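Soluble epoxide hydrolase (Bacillus megaterium, PDB 4INZ) is an enzyme of the alpha/beta hydrolase superfamily, built as a single chain around a mixed, mostly parallel beta sheet with helices packed about it. Local coordinates at residues Q21-N26 against L30-K35; A69-L72 against L77-K80. The protein carries 1 engineered substitution. All coordinates share one frame; numbering follows the deposited sequence.

Following the chain from its N terminus, contact 1 comes first: strand 20-25 turns back on strand 28-36 through a short connection and closes a beta hairpin at one edge of the central sheet. Contact 2 closes a second, equally local loop, in which the chain leaving strand 66-70 swings round through 73-76 so that 77-80 comes to lie beside 69-72. The two follow in series, neither nested nor crossed, yet they meet in space, with centres about 7 Å apart, because strand 66-70 is the next neighbour of 28-36. H31 joins them: its ring ND1 pairs with D71 OD2 and its backbone N with S78 OG, tying hairpin, strand and loop together.

Contact 1 (Q21-N26 against L30-K35); sequences QYINVN and LHYISK
Y22 and H31, a non-hydrogen-bonded pair, meet on one face of the sheet. The tyrosine CB leaves the strand on the face shared with H31, 3.9 Å from L30 O, and the ring then leans toward the partner strand. CD1 stays near that oxygen, whereas CE1 reaches H31 CB at 3.7 Å, a CH-pi contact over the ring face. Across the same ring face, at the other rim, Y22 CE2 meets H31 CD2 at 3.8 Å: the imidazole turns its edge to the phenol face, planes at 65°. The OH at the tip bonds to L77 O, so a long polar-ended aromatic suits this exposed position. The strands form an antiparallel beta hairpin at the sheet's edge, with Q21-Y32 and I23-L30 as hydrogen-bonded pairs, each joined by two backbone bonds. On the opposite face of the sheet Q21 bends at chi2 (-92°), which lays its amide flat above one face of the Y32 ring, displaced to its rim, the planes only 6° apart and Q21 NE2 3.3 Å from Y32 CE2. Its OE1 bonds to S19 OG. The apolar I23 sets CB 3.7 Å from Y32 CE1, and V25 CG2 meets L30 CD1 at 3.7 Å.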
ATOM      1  N   GLN A  21      18.439  -5.625   3.864  1.00 45.96           N
ATOM      2  CA  GLN A  21      19.261  -4.629   4.539  1.00 47.07           C
ATOM      3  C   GLN A  21      18.501  -3.341   4.832  1.00 44.79           C
ATOM      4  O   GLN A  21      17.274  -3.279   4.709  1.00 39.48           O
ATOM      5  CB  GLN A  21      20.533  -4.324   3.741  1.00 50.70           C
ATOM      6  CG  GLN A  21      20.299  -3.610   2.423  1.00 54.75           C
ATOM      7  CD  GLN A  21      20.153  -4.566   1.252  1.00 58.62           C
ATOM      8  OE1 GLN A  21      21.116  -4.830   0.531  1.00 61.27           O
ATOM      9  NE2 GLN A  21      18.944  -5.085   1.054  1.00 59.45           N
ATOM     10  N   TYR A  22      19.255  -2.312   5.214  1.00 47.18           N
ATOM     11  CA  TYR A  22      18.683  -1.071   5.721  1.00 47.01           C
ATOM     12  C   TYR A  22      19.124   0.168   4.960  1.00 48.99           C
ATOM     13  O   TYR A  22      20.223   0.222   4.395  1.00 51.20           O
ATOM     14  CB  TYR A  22      19.050  -0.890   7.194  1.00 47.14           C
ATOM     15  CG  TYR A  22      18.294  -1.800   8.119  1.00 48.85           C
ATOM     16  CD1 TYR A  22      17.157  -1.356   8.776  1.00 49.65           C
ATOM     17  CD2 TYR A  22      18.706  -3.110   8.331  1.00 51.41           C
ATOM     18  CE1 TYR A  22      16.456  -2.178   9.623  1.00 50.03           C
ATOM     19  CE2 TYR A  22      18.004  -3.945   9.176  1.00 52.77           C
ATOM     20  CZ  TYR A  22      16.882  -3.469   9.819  1.00 53.40           C
ATOM     21  OH  TYR A  22      16.175  -4.285  10.665  1.00 55.81           O
ATOM     22  N   ILE A  23      18.254   1.172   4.971  1.00 46.91           N
ATOM     23  CA  ILE A  23      18.584   2.483   4.439  1.00 46.59           C
ATOM     24  C   ILE A  23      18.117   3.554   5.423  1.00 45.63           C
ATOM     25  O   ILE A  23      16.994   3.519   5.918  1.00 45.45           O
ATOM     26  CB  ILE A  23      17.985   2.703   3.028  1.00 48.41           C
ATOM     27  CG1 ILE A  23      18.611   3.931   2.359  1.00 48.95           C
ATOM     28  CG2 ILE A  23      16.454   2.791   3.081  1.00 48.09           C
ATOM     29  CD1 ILE A  23      18.264   4.069   0.892  1.00 49.80           C
ATOM     30  N   ASN A  24      19.006   4.484   5.746  1.00 46.02           N
ATOM     31  CA  ASN A  24      18.665   5.541   6.680  1.00 45.95           C
ATOM     32  C   ASN A  24      18.054   6.718   5.941  1.00 45.29           C
ATOM     33  O   ASN A  24      18.703   7.343   5.098  1.00 45.03           O
ATOM     34  CB  ASN A  24      19.904   5.989   7.468  1.00 48.57           C
ATOM     35  CG  ASN A  24      19.584   7.046   8.512  1.00 51.86           C
ATOM     36  OD1 ASN A  24      19.812   8.235   8.298  1.00 54.11           O
ATOM     37  ND2 ASN A  24      19.053   6.612   9.652  1.00 52.56           N
ATOM     38  N   VAL A  25      16.798   7.010   6.249  1.00 44.61           N
ATOM     39  CA  VAL A  25      16.098   8.112   5.613  1.00 44.32           C
ATOM     40  C   VAL A  25      15.232   8.839   6.624  1.00 42.98           C
ATOM     41  O   VAL A  25      14.625   8.220   7.500  1.00 42.05           O
ATOM     42  CB  VAL A  25      15.185   7.631   4.455  1.00 44.51           C
ATOM     43  CG1 VAL A  25      15.989   6.882   3.402  1.00 44.96           C
ATOM     44  CG2 VAL A  25      14.052   6.769   4.987  1.00 44.35           C
ATOM     45  N   ASN A  26      15.190  10.161   6.510  1.00 41.92           N
ATOM     46  CA  ASN A  26      14.192  10.944   7.218  1.00 41.61           C
ATOM     47  C   ASN A  26      14.143  10.633   8.713  1.00 42.25           C
ATOM     48  O   ASN A  26      13.069  10.609   9.319  1.00 40.50           O
ATOM     49  CB  ASN A  26      12.822  10.702   6.580  1.00 40.83           C
ATOM     50  CG  ASN A  26      11.815  11.774   6.931  1.00 40.34           C
ATOM     51  OD1 ASN A  26      12.179  12.864   7.386  1.00 41.35           O
ATOM     52  ND2 ASN A  26      10.539  11.476   6.718  1.00 38.88           N
ATOM     53  N   LEU A  30      14.950   2.265   7.731  1.00 29.14           N
ATOM     54  CA  LEU A  30      13.944   1.417   7.104  1.00 26.71           C
ATOM     55  C   LEU A  30      14.576   0.163   6.520  1.00 26.35           C
ATOM     56  O   LEU A  30      15.615   0.228   5.860  1.00 27.78           O
ATOM     57  CB  LEU A  30      13.212   2.171   5.999  1.00 27.90           C
ATOM     58  CG  LEU A  30      12.464   3.437   6.399  1.00 26.93           C
ATOM     59  CD1 LEU A  30      11.715   3.973   5.203  1.00 27.26           C
ATOM     60  CD2 LEU A  30      11.513   3.159   7.552  1.00 26.71           C
ATOM     61  N   HIS A  31      13.939  -0.973   6.770  1.00 24.93           N
ATOM     62  CA  HIS A  31      14.373  -2.252   6.230  1.00 24.08           C
ATOM     63  C   HIS A  31      13.742  -2.506   4.859  1.00 23.94           C
ATOM     64  O   HIS A  31      12.611  -2.099   4.607  1.00 23.63           O
ATOM     65  CB  HIS A  31      13.977  -3.368   7.196  1.00 24.28           C
ATOM     66  CG  HIS A  31      14.304  -4.744   6.705  1.00 25.45           C
ATOM     67  ND1 HIS A  31      13.373  -5.557   6.094  1.00 25.49           N
ATOM     68  CD2 HIS A  31      15.453  -5.462   6.758  1.00 28.96           C
ATOM     69  CE1 HIS A  31      13.936  -6.712   5.782  1.00 26.97           C
ATOM     70  NE2 HIS A  31      15.197  -6.682   6.176  1.00 28.98           N
ATOM     71  N   TYR A  32      14.465  -3.169   3.959  1.00 24.29           N
ATOM     72  CA  TYR A  32      13.893  -3.476   2.642  1.00 22.04           C
ATOM     73  C   TYR A  32      14.470  -4.753   2.053  1.00 23.73           C
ATOM     74  O   TYR A  32      15.562  -5.181   2.431  1.00 23.19           O
ATOM     75  CB  TYR A  32      14.094  -2.317   1.654  1.00 24.02           C
ATOM     76  CG  TYR A  32      15.545  -2.003   1.317  1.00 26.19           C
ATOM     77  CD1 TYR A  32      16.251  -1.055   2.041  1.00 29.48           C
ATOM     78  CD2 TYR A  32      16.196  -2.638   0.267  1.00 24.63           C
ATOM     79  CE1 TYR A  32      17.561  -0.752   1.741  1.00 32.14           C
ATOM     80  CE2 TYR A  32      17.521  -2.338  -0.044  1.00 29.33           C
ATOM     81  CZ  TYR A  32      18.197  -1.394   0.698  1.00 32.08           C
ATOM     82  OH  TYR A  32      19.515  -1.083   0.412  1.00 35.55           O
ATOM     83  N   ILE A  33      13.716  -5.361   1.139  1.00 21.69           N
ATOM     84  CA  ILE A  33      14.182  -6.495   0.350  1.00 23.24           C
ATOM     85  C   ILE A  33      14.646  -5.970  -0.989  1.00 24.79           C
ATOM     86  O   ILE A  33      13.975  -5.131  -1.589  1.00 22.91           O
ATOM     87  CB  ILE A  33      13.035  -7.472   0.025  1.00 26.26           C
ATOM     88  CG1 ILE A  33      12.387  -8.017   1.285  1.00 30.33           C
ATOM     89  CG2 ILE A  33      13.541  -8.618  -0.846  1.00 30.52           C
ATOM     90  CD1 ILE A  33      11.223  -8.938   0.964  1.00 32.62           C
ATOM     91  N   SER A  34      15.776  -6.485  -1.472  1.00 26.55           N
ATOM     92  CA  SER A  34      16.350  -6.033  -2.730  1.00 28.79           C
ATOM     93  C   SER A  34      16.762  -7.222  -3.591  1.00 29.13           C
ATOM     94  O   SER A  34      17.331  -8.195  -3.088  1.00 28.78           O
ATOM     95  CB  SER A  34      17.561  -5.138  -2.454  1.00 29.83           C
ATOM     96  OG  SER A  34      18.273  -4.840  -3.642  1.00 35.09           O
ATOM     97  N   LYS A  35      16.465  -7.139  -4.886  1.00 28.20           N
ATOM     98  CA  LYS A  35      16.887  -8.155  -5.846  1.00 28.06           C
ATOM     99  C   LYS A  35      16.996  -7.535  -7.240  1.00 26.73           C
ATOM    100  O   LYS A  35      16.347  -6.536  -7.527  1.00 26.01           O
ATOM    101  CB  LYS A  35      15.902  -9.329  -5.848  1.00 31.08           C
ATOM    102  CG  LYS A  35      16.407 -10.596  -6.522  1.00 33.72           C
ATOM    103  CD  LYS A  35      15.374 -11.720  -6.412  1.00 35.32           C
ATOM    104  CE  LYS A  35      15.904 -13.040  -6.973  1.00 40.23           C
ATOM    105  NZ  LYS A  35      16.173 -12.993  -8.448  1.00 42.74           N
TER

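Contact 2 (A69-L72 against L77-K80)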
ATOM      1  N   ALA A  69      11.434  -3.862  -2.275  1.00 18.83           N
ATOM      2  CA  ALA A  69      10.195  -3.812  -1.500  1.00 19.45           C
ATOM      3  C   ALA A  69      10.490  -3.281  -0.103  1.00 20.82           C
ATOM      4  O   ALA A  69      11.228  -3.899   0.668  1.00 20.82           O
ATOM      5  CB  ALA A  69       9.536  -5.202  -1.431  1.00 20.39           C
ATOM      6  N   LEU A  70       9.920  -2.120   0.209  1.00 20.42           N
ATOM      7  CA  LEU A  70      10.183  -1.427   1.465  1.00 18.37           C
ATOM      8  C   LEU A  70       9.276  -1.927   2.590  1.00 19.21           C
ATOM      9  O   LEU A  70       8.097  -2.204   2.365  1.00 20.71           O
ATOM     10  CB  LEU A  70       9.959   0.072   1.266  1.00 20.30           C
ATOM     11  CG  LEU A  70      10.299   1.049   2.389  1.00 23.84           C
ATOM     12  CD1 LEU A  70      11.793   1.009   2.691  1.00 25.12           C
ATOM     13  CD2 LEU A  70       9.877   2.453   1.969  1.00 25.68           C
ATOM     14  N   ASP A  71       9.830  -2.044   3.797  1.00 17.44           N
ATOM     15  CA  ASP A  71       9.001  -2.156   4.992  1.00 16.86           C
ATOM     16  C   ASP A  71       8.738  -0.742   5.493  1.00 18.10           C
ATOM     17  O   ASP A  71       9.673  -0.046   5.902  1.00 21.23           O
ATOM     18  CB  ASP A  71       9.699  -2.966   6.092  1.00 17.53           C
ATOM     19  CG  ASP A  71       9.787  -4.456   5.775  1.00 19.66           C
ATOM     20  OD1 ASP A  71       8.927  -4.986   5.034  1.00 18.94           O
ATOM     21  OD2 ASP A  71      10.708  -5.107   6.310  1.00 22.18           O
ATOM     22  N   LEU A  72       7.483  -0.304   5.439  1.00 17.98           N
ATOM     23  CA  LEU A  72       7.132   1.040   5.899  1.00 19.84           C
ATOM     24  C   LEU A  72       7.501   1.238   7.371  1.00 20.95           C
ATOM     25  O   LEU A  72       7.573   0.276   8.132  1.00 20.03           O
ATOM     26  CB  LEU A  72       5.641   1.297   5.696  1.00 19.85           C
ATOM     27  CG  LEU A  72       5.142   1.246   4.252  1.00 19.91           C
ATOM     28  CD1 LEU A  72       3.628   1.478   4.211  1.00 19.96           C
ATOM     29  CD2 LEU A  72       5.873   2.270   3.383  1.00 22.94           C
ATOM     30  N   LEU A  77      10.933  -5.098  10.329  1.00 20.97           N
ATOM     31  CA  LEU A  77      12.243  -4.726  10.869  1.00 21.13           C
ATOM     32  C   LEU A  77      12.556  -3.231  10.772  1.00 24.50           C
ATOM     33  O   LEU A  77      13.607  -2.775  11.230  1.00 26.39           O
ATOM     34  CB  LEU A  77      13.346  -5.555  10.206  1.00 22.12           C
ATOM     35  CG  LEU A  77      13.301  -7.052  10.539  1.00 21.91           C
ATOM     36  CD1 LEU A  77      14.209  -7.854   9.602  1.00 25.25           C
ATOM     37  CD2 LEU A  77      13.654  -7.326  12.005  1.00 23.49           C
ATOM     38  N   SER A  78      11.648  -2.462  10.183  1.00 22.37           N
ATOM     39  CA  SER A  78      11.854  -1.023  10.107  1.00 22.36           C
ATOM     40  C   SER A  78      11.698  -0.382  11.473  1.00 23.21           C
ATOM     41  O   SER A  78      10.999  -0.904  12.336  1.00 24.12           O
ATOM     42  CB  SER A  78      10.896  -0.385   9.093  1.00 20.09           C
ATOM     43  OG  SER A  78      11.292  -0.734   7.782  1.00 21.49           O
ATOM     44  N   GLU A  79      12.356   0.757  11.657  1.00 25.49           N
ATOM     45  CA  GLU A  79      12.284   1.497  12.900  1.00 27.97           C
ATOM     46  C   GLU A  79      10.838   1.816  13.278  1.00 26.48           C
ATOM     47  O   GLU A  79       9.975   1.970  12.406  1.00 24.13           O
ATOM     48  CB  GLU A  79      13.114   2.779  12.783  1.00 30.94           C
ATOM     49  CG  GLU A  79      13.240   3.561  14.067  1.00 35.67           C
ATOM     50  CD  GLU A  79      14.440   4.493  14.067  1.00 39.59           C
ATOM     51  OE1 GLU A  79      15.305   4.360  13.173  1.00 38.87           O
ATOM     52  OE2 GLU A  79      14.515   5.357  14.964  1.00 41.97           O
ATOM     53  N   LYS A  80      10.586   1.904  14.582  1.00 25.18           N
ATOM     54  CA  LYS A  80       9.251   2.169  15.102  1.00 27.07           C
ATOM     55  C   LYS A  80       9.247   3.408  16.000  1.00 30.84           C
ATOM     56  O   LYS A  80       9.178   3.301  17.233  1.00 31.23           O
ATOM     57  CB  LYS A  80       8.722   0.944  15.849  1.00 27.06           C
ATOM     58  CG  LYS A  80       8.567  -0.290  14.948  1.00 27.96           C
ATOM     59  CD  LYS A  80       8.646  -1.599  15.732  1.00 29.16           C
ATOM     60  CE  LYS A  80      10.047  -2.203  15.694  1.00 26.77           C
ATOM     61  NZ  LYS A  80      10.427  -2.759  14.356  1.00 21.90           N
TER
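D71 and S78 face each other: the CB of each is directed at the opposite segment, and the two are the residues whose CA atoms lie nearest across it, 6.0 Å apart. The serine makes the polar link. Its hydroxyl OG donates to D71 O at 2.6 Å, coming from above the carbonyl plane, 43° out of it, so the donor sits off the lone-pair directions. The approach also presses OG close to the aspartate's own side chain, 3.2 Å from D71 CB, while S78 CB rests 3.5 Å from L72 O. A small hydroxyl residue suits this buried spot, because it fits against the backbone and still brings a donor to it.

The D71 carboxylate is turned elsewhere. With CG anti to the carbonyl carbon (chi1 -71°), it stands clear of the peptide oxygen that S78 takes; OD2 meets H31 ND1 and N76 ND2, and OD1 meets S51 OG. L72 points the other way, its leucine side chain packing on Y219 of helix 213-220, within the helical region inserted between strands 131-137 and 248-253, where this family carries its lid. K80 folds back along its own segment, NZ donating to S78 O at 2.8 Å, and it also bonds to N210 O in that same inserted region.

These pieces make up a loop at the C-terminal end of strand 66-70, the end from which the loops of an alpha/beta hydrolase commonly reach toward the lid. Chemically, the S78 hydroxyl is gripped twice, giving its proton to D71 O and taking the N-H of H31, so its rotation is set. The D71 carboxylate, buried but held by three donor-bearing neighbours, has its polar ends well met; it probably carries its negative charge here and would favour a proton on H31 ND1.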